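Local atomic coordinates of Lmo2125 protein (Listeria monocytogenes serovar 1/2a, PDB entry 5TU0), a protein that binds maltose and, as a lipoprotein of the bacterial solute-binding protein 1 family, probably delivers the sugar to a membrane transporter. Residues 160-170 against 351-359; 265-273 against 335-343. The protein carries 2 engineered substitutions. All coordinates share one frame; numbering follows the deposited sequence. Where two conformers were deposited one is given.

Interaction 1. Residues 160-170 against 351-359. Engineered in segment 351-359: Lys359 (natural residue Met). With GLC (alpha-D-glucopyranose), chain B.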
loop_
_atom_site.group_PDB
_atom_site.type_symbol
_atom_site.label_atom_id
_atom_site.label_comp_id
_atom_site.label_asym_id
_atom_site.label_seq_id
_atom_site.Cartn_x
_atom_site.Cartn_y
_atom_site.Cartn_z
ATOM N N TRP A 160 3.899 10.814 10.150
ATOM C CA TRP A 160 2.779 11.595 9.677
ATOM C C TRP A 160 3.081 12.784 8.748
ATOM O O TRP A 160 2.144 13.357 8.193
ATOM C CB TRP A 160 1.817 11.975 10.811
ATOM C CG TRP A 160 0.973 10.813 11.327
ATOM C CD1 TRP A 160 0.607 9.675 10.646
ATOM C CD2 TRP A 160 0.265 10.769 12.569
ATOM N NE1 TRP A 160 -0.222 8.902 11.417
ATOM C CE2 TRP A 160 -0.453 9.553 12.601
ATOM C CE3 TRP A 160 0.194 11.625 13.669
ATOM C CZ2 TRP A 160 -1.228 9.174 13.701
ATOM C CZ3 TRP A 160 -0.563 11.247 14.757
ATOM C CH2 TRP A 160 -1.269 10.033 14.766
ATOM N N THR A 161 4.354 13.119 8.535
ATOM C CA THR A 161 4.700 14.148 7.544
ATOM C C THR A 161 4.508 13.580 6.134
ATOM O O THR A 161 4.406 14.330 5.169
ATOM C CB THR A 161 6.146 14.654 7.662
ATOM O OG1 THR A 161 7.052 13.542 7.688
ATOM C CG2 THR A 161 6.317 15.468 8.929
ATOM N N ASP A 162 4.500 12.250 6.032
ATOM C CA ASP A 162 4.335 11.546 4.767
ATOM C C ASP A 162 2.833 11.257 4.589
ATOM O O ASP A 162 2.232 10.496 5.362
ATOM C CB ASP A 162 5.170 10.255 4.803
ATOM C CG ASP A 162 5.234 9.532 3.460
ATOM O OD1 ASP A 162 4.254 9.553 2.696
ATOM O OD2 ASP A 162 6.273 8.885 3.202
ATOM N N PHE A 163 2.226 11.871 3.576
ATOM C CA PHE A 163 0.803 11.681 3.322
ATOM C C PHE A 163 0.416 10.223 3.130
ATOM O O PHE A 163 -0.693 9.840 3.458
ATOM C CB PHE A 163 0.368 12.505 2.121
ATOM C CG PHE A 163 -1.084 12.409 1.820
ATOM C CD1 PHE A 163 -2.019 12.903 2.715
ATOM C CD2 PHE A 163 -1.526 11.889 0.602
ATOM C CE1 PHE A 163 -3.370 12.836 2.429
ATOM C CE2 PHE A 163 -2.878 11.823 0.320
ATOM C CZ PHE A 163 -3.792 12.301 1.232
ATOM N N TYR A 164 1.320 9.400 2.613
ATOM C CA TYR A 164 1.000 7.975 2.489
ATOM C C TYR A 164 0.639 7.357 3.854
ATOM O O TYR A 164 -0.239 6.493 3.951
ATOM C CB TYR A 164 2.139 7.205 1.814
ATOM C CG TYR A 164 1.803 5.755 1.625
ATOM C CD1 TYR A 164 1.042 5.332 0.541
ATOM C CD2 TYR A 164 2.205 4.812 2.555
ATOM C CE1 TYR A 164 0.715 3.993 0.386
ATOM C CE2 TYR A 164 1.884 3.486 2.411
ATOM C CZ TYR A 164 1.144 3.084 1.327
ATOM O OH TYR A 164 0.834 1.755 1.211
ATOM N N PHE A 165 1.341 7.789 4.897
ATOM C CA PHE A 165 1.091 7.340 6.258
ATOM C C PHE A 165 -0.076 8.042 6.944
ATOM O O PHE A 165 -0.925 7.389 7.561
ATOM C CB PHE A 165 2.371 7.506 7.100
ATOM C CG PHE A 165 3.424 6.497 6.777
ATOM C CD1 PHE A 165 4.219 6.642 5.659
ATOM C CD2 PHE A 165 3.625 5.399 7.600
ATOM C CE1 PHE A 165 5.190 5.700 5.342
ATOM C CE2 PHE A 165 4.595 4.451 7.295
ATOM C CZ PHE A 165 5.378 4.599 6.170
ATOM N N SER A 166 -0.138 9.368 6.821
ATOM C CA SER A 166 -1.188 10.116 7.486
ATOM C C SER A 166 -2.560 10.064 6.838
ATOM O O SER A 166 -3.548 10.393 7.506
ATOM C CB SER A 166 -0.780 11.582 7.664
ATOM O OG SER A 166 -0.652 12.211 6.405
ATOM N N TYR A 167 -2.645 9.662 5.568
ATOM C CA TYR A 167 -3.946 9.634 4.894
ATOM C C TYR A 167 -5.018 8.887 5.671
ATOM O O TYR A 167 -6.130 9.389 5.825
ATOM C CB TYR A 167 -3.867 9.066 3.476
ATOM C CG TYR A 167 -5.250 8.945 2.887
ATOM C CD1 TYR A 167 -5.999 10.085 2.604
ATOM C CD2 TYR A 167 -5.835 7.709 2.668
ATOM C CE1 TYR A 167 -7.270 9.994 2.096
ATOM C CE2 TYR A 167 -7.117 7.613 2.150
ATOM C CZ TYR A 167 -7.821 8.759 1.865
ATOM O OH TYR A 167 -9.087 8.693 1.365
ATOM N N GLY A 168 -4.685 7.699 6.174
ATOM C CA GLY A 168 -5.634 6.912 6.932
ATOM C C GLY A 168 -6.180 7.562 8.195
ATOM O O GLY A 168 -7.259 7.205 8.649
ATOM N N LEU A 169 -5.451 8.534 8.730
ATOM C CA LEU A 169 -5.906 9.272 9.889
ATOM C C LEU A 169 -6.990 10.250 9.434
ATOM O O LEU A 169 -8.062 10.338 10.018
ATOM C CB LEU A 169 -4.728 10.043 10.513
ATOM C CG LEU A 169 -5.026 11.037 11.623
ATOM C CD1 LEU A 169 -5.675 10.348 12.813
ATOM C CD2 LEU A 169 -3.754 11.767 12.034
ATOM N N LEU A 170 -6.685 11.011 8.387
ATOM C CA LEU A 170 -7.654 11.976 7.851
ATOM C C LEU A 170 -8.917 11.229 7.361
ATOM O O LEU A 170 -10.047 11.658 7.595
ATOM C CB LEU A 170 -7.032 12.797 6.711
ATOM C CG LEU A 170 -6.139 13.977 7.087
ATOM C CD1 LEU A 170 -4.994 13.602 8.003
ATOM C CD2 LEU A 170 -5.666 14.648 5.807
ATOM N N VAL A 351 -1.808 15.323 -6.175
ATOM C CA VAL A 351 -2.082 15.282 -4.743
ATOM C C VAL A 351 -0.813 15.292 -3.875
ATOM O O VAL A 351 -0.776 15.972 -2.854
ATOM C CB VAL A 351 -2.972 14.071 -4.407
ATOM C CG1 VAL A 351 -3.176 13.915 -2.898
ATOM C CG2 VAL A 351 -4.319 14.221 -5.102
ATOM N N TRP A 352 0.221 14.570 -4.305
ATOM C CA TRP A 352 1.461 14.397 -3.495
ATOM C C TRP A 352 2.182 15.655 -3.015
ATOM O O TRP A 352 2.374 15.824 -1.810
ATOM C CB TRP A 352 2.427 13.438 -4.207
ATOM C CG TRP A 352 1.783 12.115 -4.447
ATOM C CD1 TRP A 352 1.394 11.599 -5.649
ATOM C CD2 TRP A 352 1.388 11.159 -3.450
ATOM N NE1 TRP A 352 0.807 10.372 -5.463
ATOM C CE2 TRP A 352 0.785 10.080 -4.125
ATOM C CE3 TRP A 352 1.506 11.105 -2.047
ATOM C CZ2 TRP A 352 0.299 8.959 -3.457
ATOM C CZ3 TRP A 352 1.017 9.990 -1.376
ATOM C CH2 TRP A 352 0.421 8.929 -2.085
ATOM N N THR A 353 2.552 16.556 -3.920
ATOM C CA THR A 353 3.240 17.784 -3.510
ATOM C C THR A 353 2.351 18.681 -2.655
ATOM O O THR A 353 2.810 19.248 -1.649
ATOM C CB THR A 353 3.802 18.558 -4.720
ATOM O OG1 THR A 353 2.765 18.779 -5.682
ATOM C CG2 THR A 353 4.900 17.747 -5.373
ATOM N N GLY A 354 1.071 18.781 -3.024
ATOM C CA GLY A 354 0.115 19.570 -2.244
ATOM C C GLY A 354 -0.112 18.999 -0.846
ATOM O O GLY A 354 -0.208 19.760 0.142
ATOM N N ALA A 355 -0.202 17.669 -0.755
ATOM C CA ALA A 355 -0.412 17.007 0.529
ATOM C C ALA A 355 0.797 17.157 1.488
ATOM O O ALA A 355 0.595 17.178 2.711
ATOM C CB ALA A 355 -0.797 15.545 0.338
ATOM N N GLU A 356 2.018 17.313 0.951
ATOM C CA GLU A 356 3.223 17.550 1.794
ATOM C C GLU A 356 3.019 18.810 2.637
ATOM O O GLU A 356 3.173 18.783 3.873
ATOM C CB GLU A 356 4.515 17.770 0.974
ATOM C CG GLU A 356 5.066 16.608 0.170
ATOM C CD GLU A 356 6.348 16.980 -0.609
ATOM O OE1 GLU A 356 7.132 17.854 -0.152
ATOM O OE2 GLU A 356 6.577 16.399 -1.688
ATOM N N ASN A 357 2.681 19.915 1.970
ATOM C CA ASN A 357 2.441 21.179 2.657
ATOM C C ASN A 357 1.289 21.096 3.638
ATOM O O ASN A 357 1.341 21.677 4.723
ATOM C CB ASN A 357 2.099 22.295 1.671
ATOM C CG ASN A 357 3.197 22.551 0.672
ATOM O OD1 ASN A 357 4.011 21.684 0.390
ATOM N ND2 ASN A 357 3.219 23.750 0.133
ATOM N N LEU A 358 0.235 20.406 3.219
ATOM C CA LEU A 358 -0.954 20.243 4.027
ATOM C C LEU A 358 -0.604 19.730 5.427
ATOM O O LEU A 358 -1.036 20.311 6.429
ATOM C CB LEU A 358 -1.938 19.302 3.324
ATOM C CG LEU A 358 -3.253 18.943 4.024
ATOM C CD1 LEU A 358 -4.337 18.645 2.997
ATOM C CD2 LEU A 358 -3.088 17.780 5.005
ATOM N N LYS A 359 0.176 18.662 5.490
ATOM C CA LYS A 359 0.574 18.103 6.778
ATOM C C LYS A 359 1.713 18.919 7.421
ATOM O O LYS A 359 1.648 19.223 8.607
ATOM C CB LYS A 359 1.003 16.637 6.650
ATOM C CG LYS A 359 -0.102 15.620 6.261
ATOM C CD LYS A 359 -1.313 15.529 7.222
ATOM C CE LYS A 359 -0.945 15.184 8.675
ATOM N NZ LYS A 359 -0.369 16.326 9.478
HETATM C C1 GLC B . 4.898 1.817 -0.466
HETATM C C2 GLC B . 3.732 1.776 -1.457
HETATM C C3 GLC B . 3.820 2.911 -2.472
HETATM C C4 GLC B . 3.960 4.246 -1.744
HETATM C C5 GLC B . 5.174 4.204 -0.818
HETATM C C6 GLC B . 5.346 5.528 -0.073
HETATM O O2 GLC B . 3.712 0.519 -2.142
HETATM O O3 GLC B . 2.652 2.909 -3.301
HETATM O O4 GLC B . 4.079 5.323 -2.682
HETATM O O5 GLC B . 5.025 3.125 0.117
HETATM O O6 GLC B . 6.249 5.373 1.031
HETATM O O HOH W 1 4.828 16.971 5.128
#

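Interaction 2. Residues 265-273 against 335-343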
loop_
_atom_site.group_PDB
_atom_site.type_symbol
_atom_site.label_atom_id
_atom_site.label_comp_id
_atom_site.label_asym_id
_atom_site.label_seq_id
_atom_site.Cartn_x
_atom_site.Cartn_y
_atom_site.Cartn_z
ATOM N N LYS A 265 -13.801 5.154 15.172
ATOM C CA LYS A 265 -13.661 4.607 13.821
ATOM C C LYS A 265 -12.263 4.075 13.593
ATOM O O LYS A 265 -11.321 4.435 14.306
ATOM C CB LYS A 265 -14.038 5.654 12.772
ATOM C CG LYS A 265 -15.474 6.107 12.920
ATOM C CD LYS A 265 -15.941 6.964 11.761
ATOM C CE LYS A 265 -17.437 7.221 11.888
ATOM N NZ LYS A 265 -18.028 7.882 10.690
ATOM N N GLU A 266 -12.147 3.188 12.613
ATOM C CA GLU A 266 -10.875 2.598 12.272
ATOM C C GLU A 266 -10.041 3.512 11.402
ATOM O O GLU A 266 -10.558 4.283 10.590
ATOM C CB GLU A 266 -11.073 1.258 11.557
ATOM C CG GLU A 266 -11.777 0.215 12.402
ATOM C CD GLU A 266 -11.038 -0.047 13.709
ATOM O OE1 GLU A 266 -9.847 -0.383 13.662
ATOM O OE2 GLU A 266 -11.641 0.091 14.779
ATOM N N TYR A 267 -8.727 3.433 11.602
ATOM C CA TYR A 267 -7.760 4.110 10.751
ATOM C C TYR A 267 -8.032 3.503 9.362
ATOM O O TYR A 267 -8.187 2.281 9.249
ATOM C CB TYR A 267 -6.360 3.778 11.236
ATOM C CG TYR A 267 -5.273 4.736 10.855
ATOM C CD1 TYR A 267 -4.615 4.639 9.625
ATOM C CD2 TYR A 267 -4.847 5.708 11.748
ATOM C CE1 TYR A 267 -3.582 5.507 9.301
ATOM C CE2 TYR A 267 -3.811 6.563 11.431
ATOM C CZ TYR A 267 -3.182 6.459 10.217
ATOM O OH TYR A 267 -2.162 7.341 9.914
ATOM N N SER A 268 -8.064 4.348 8.336
ATOM C CA SER A 268 -8.438 3.916 6.984
ATOM C C SER A 268 -7.338 4.174 5.964
ATOM O O SER A 268 -7.464 5.050 5.109
ATOM C CB SER A 268 -9.725 4.625 6.593
ATOM O OG SER A 268 -10.738 4.357 7.543
ATOM N N PRO A 269 -6.252 3.385 6.033
ATOM C CA PRO A 269 -5.110 3.607 5.161
ATOM C C PRO A 269 -5.371 3.205 3.715
ATOM O O PRO A 269 -6.419 2.651 3.440
ATOM C CB PRO A 269 -4.052 2.701 5.764
ATOM C CG PRO A 269 -4.833 1.544 6.286
ATOM C CD PRO A 269 -6.101 2.144 6.814
ATOM N N PHE A 270 -4.444 3.519 2.814
ATOM C CA PHE A 270 -4.571 3.081 1.419
ATOM C C PHE A 270 -4.472 1.549 1.345
ATOM O O PHE A 270 -3.657 0.940 2.037
ATOM C CB PHE A 270 -3.488 3.686 0.519
ATOM C CG PHE A 270 -3.641 5.163 0.276
ATOM C CD1 PHE A 270 -4.786 5.668 -0.317
ATOM C CD2 PHE A 270 -2.629 6.048 0.624
ATOM C CE1 PHE A 270 -4.932 7.027 -0.546
ATOM C CE2 PHE A 270 -2.772 7.413 0.398
ATOM C CZ PHE A 270 -3.920 7.898 -0.194
ATOM N N ALA A 271 -5.316 0.951 0.510
ATOM C CA ALA A 271 -5.306 -0.496 0.266
ATOM C C ALA A 271 -4.335 -0.729 -0.893
ATOM O O ALA A 271 -4.686 -0.475 -2.047
ATOM C CB ALA A 271 -6.700 -0.976 -0.109
ATOM N N GLY A 272 -3.134 -1.212 -0.595
ATOM C CA GLY A 272 -2.111 -1.432 -1.608
ATOM C C GLY A 272 -2.037 -2.888 -2.016
ATOM O O GLY A 272 -2.864 -3.728 -1.601
ATOM N N GLY A 273 -1.054 -3.184 -2.843
ATOM C CA GLY A 273 -0.863 -4.552 -3.317
ATOM C C GLY A 273 -0.409 -4.597 -4.754
ATOM O O GLY A 273 -0.013 -3.581 -5.319
ATOM N N GLN A 335 -6.627 -5.220 8.974
ATOM C CA GLN A 335 -6.571 -3.796 8.643
ATOM C C GLN A 335 -7.081 -3.521 7.222
ATOM O O GLN A 335 -7.722 -2.503 6.964
ATOM C CB GLN A 335 -5.157 -3.245 8.815
ATOM C CG GLN A 335 -5.098 -1.737 8.727
ATOM C CD GLN A 335 -5.895 -1.072 9.833
ATOM O OE1 GLN A 335 -5.831 -1.475 10.992
ATOM N NE2 GLN A 335 -6.648 -0.049 9.478
ATOM N N TYR A 336 -6.838 -4.453 6.310
ATOM C CA TYR A 336 -7.263 -4.269 4.916
ATOM C C TYR A 336 -8.782 -4.066 4.807
ATOM O O TYR A 336 -9.256 -3.384 3.897
ATOM C CB TYR A 336 -6.786 -5.450 4.058
ATOM C CG TYR A 336 -6.784 -5.176 2.586
ATOM C CD1 TYR A 336 -5.736 -4.465 1.994
ATOM C CD2 TYR A 336 -7.803 -5.640 1.776
ATOM C CE1 TYR A 336 -5.716 -4.231 0.630
ATOM C CE2 TYR A 336 -7.791 -5.411 0.419
ATOM C CZ TYR A 336 -6.754 -4.699 -0.142
ATOM O OH TYR A 336 -6.774 -4.478 -1.495
ATOM N N LYS A 337 -9.538 -4.617 5.763
ATOM C CA LYS A 337 -11.000 -4.458 5.797
ATOM C C LYS A 337 -11.388 -2.983 5.843
ATOM O O LYS A 337 -12.431 -2.604 5.325
ATOM C CB LYS A 337 -11.624 -5.144 7.019
ATOM C CG LYS A 337 -11.438 -6.648 7.105
ATOM C CD LYS A 337 -11.972 -7.148 8.436
ATOM C CE LYS A 337 -11.626 -8.598 8.679
ATOM N NZ LYS A 337 -12.203 -9.487 7.640
ATOM N N ASN A 338 -10.531 -2.167 6.446
ATOM C CA ASN A 338 -10.789 -0.731 6.580
ATOM C C ASN A 338 -9.974 0.134 5.618
ATOM O O ASN A 338 -10.042 1.350 5.697
ATOM C CB ASN A 338 -10.496 -0.306 8.029
ATOM C CG ASN A 338 -11.279 -1.118 9.045
ATOM O OD1 ASN A 338 -10.701 -1.755 9.924
ATOM N ND2 ASN A 338 -12.573 -1.133 8.906
ATOM N N ALA A 339 -9.204 -0.487 4.719
ATOM C CA ALA A 339 -8.392 0.263 3.761
ATOM C C ALA A 339 -9.155 0.532 2.469
ATOM O O ALA A 339 -9.935 -0.319 2.023
ATOM C CB ALA A 339 -7.115 -0.500 3.445
ATOM N N GLN A 340 -8.929 1.710 1.874
ATOM C CA GLN A 340 -9.553 2.047 0.595
ATOM C C GLN A 340 -8.517 2.177 -0.499
ATOM O O GLN A 340 -7.402 2.610 -0.244
ATOM C CB GLN A 340 -10.371 3.334 0.646
ATOM C CG GLN A 340 -9.658 4.558 1.171
ATOM C CD GLN A 340 -9.796 4.693 2.663
ATOM O OE1 GLN A 340 -9.427 3.803 3.406
ATOM N NE2 GLN A 340 -10.347 5.815 3.106
ATOM N N PRO A 341 -8.882 1.802 -1.737
ATOM C CA PRO A 341 -7.915 1.952 -2.815
ATOM C C PRO A 341 -7.490 3.404 -3.021
ATOM O O PRO A 341 -8.317 4.314 -2.896
ATOM C CB PRO A 341 -8.691 1.477 -4.065
ATOM C CG PRO A 341 -9.785 0.642 -3.558
ATOM C CD PRO A 341 -10.121 1.130 -2.191
ATOM N N MET A 342 -6.218 3.603 -3.305
ATOM C CA MET A 342 -5.703 4.899 -3.648
ATOM C C MET A 342 -6.291 5.194 -5.030
ATOM O O MET A 342 -6.347 4.291 -5.859
ATOM C CB MET A 342 -4.183 4.841 -3.756
ATOM C CG MET A 342 -3.517 6.151 -4.150
ATOM S SD MET A 342 -1.745 6.015 -4.464
ATOM C CE MET A 342 -1.158 5.397 -2.884
ATOM N N PRO A 343 -6.726 6.445 -5.289
ATOM C CA PRO A 343 -7.215 6.741 -6.651
ATOM C C PRO A 343 -6.162 6.392 -7.693
ATOM O O PRO A 343 -4.965 6.648 -7.465
ATOM C CB PRO A 343 -7.455 8.261 -6.612
ATOM C CG PRO A 343 -7.716 8.564 -5.169
ATOM C CD PRO A 343 -6.839 7.621 -4.402
HETATM O O HOH W 2 -8.678 -1.331 11.416
HETATM O O HOH W 3 -4.420 1.518 -3.784
#

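Interaction 1. Residues 160-170 against 351-359
Phe163 meets Ala355 where helix 163-170 crosses helix 351-359, the axes 10.4 Å apart at closest approach and inclined at 69°. The pair lies in a solute-binding protein fold, with one helix lending Tyr164 to the maltose pocket. Phe163 holds CG anti to its own N (chi1 -178°), which carries the ring to the second helix. Ala355 CB lies 3.8 Å from the Phe163 ring centroid, over one face, a CH-pi contact; Tyr167 CB covers the opposite face. Phe163 CD2 is 3.7 Å from Trp352 CZ3, and the edge of Phe163 is turned toward the face of Trp352, the planes at 72°, an offset edge-to-face pair. Trp352 CZ3 also comes within 4.0 Å of Tyr164 N. The Tyr164 ring lays one face on the glucose, with CD1 3.9 Å from C4. Asp162 N-caps the helix through Tyr164 N, bonded to OD1 at 2.9 Å from the anti side. Water bridges the backbones, donating to Thr161 O and Glu356 O. The engineered Lys359 bends at chi2, chi3 and chi4, laying its methylenes along Ser166; its CG is 3.5 Å from Ser166 OG, and its CE 3.6 Å from Trp160 O.

Interaction 2. Residues 265-273 against 335-343
Two largely loop segments are joined by a single beta bridge, Phe270 with Gln340, just ahead of strand 272-278 and just after the type I turn from Tyr336 to Ala339. Its evidence is a pair of backbone bonds: Gln340 N donates to Pro269 O at 3.1 Å, while Ala271 N donates to Gln340 O at 2.8 Å. Beyond the bridge, a water accepts from Met342 N and donates to Ala271 O, continuing the link where direct backbone bonding stops.

Side chains pack around this seam. Ala271 CB points into the other segment, 3.5 Å from Tyr336 CE1 and also against Ala339 CB, while Tyr336 OH is held by Asp96. Phe270 packs its ring on Met342: the methionine chain runs extended through chi1 and chi2 and then bends at chi3 (-59°), so that Met342 CE lies over the Phe270 ring face, 4.1 Å from the centroid. SD stands on the ring normal at 5.0 Å, a Met-aromatic contact at a distance. At the far end Glu266 CG rests against Asn338 OD1 at 3.3 Å, their carboxylate and amide planes 40° apart; Glu266 also forms a salt bridge with Lys257. The Gln335 amide reaches across to the backbone, with NE2 2.8 Å from Tyr267 O, and its OE1 accepts from Ile258 N.

The side chain of Met342 is about 5 Å from a bound glucose, which places this end of the contact near the sugar. Strand 105-121 flanks the seam, Thr115 touching Pro269, Gln335 and Ala339; helix 163-172 meets Ser268 and Gln340, and helix 94-99 packs against Tyr336 and Pro341.

Overall arrangement
Following the chain from the N terminus, 160-170 comes first, then 265-273, 335-343 and finally 351-359. Interaction 2 closes the shorter loop, with 61 residues between its segments; interaction 1 closes a longer one of 180 residues that encloses it, so the two nest without crossing. Their second segments belong to successive parts of the chain, since helix 348-363 is the next helix after 327-336. The centres are 15 Å apart, but the first segments touch: Tyr267 OH probably hydrogen-bonds both Phe165 O and Trp160 NE1, and the rings of Tyr167 and Phe270 stack. Together they join helices 163-172 and 348-363 to the bridge preceding strand 272-278, beside the bound sugar.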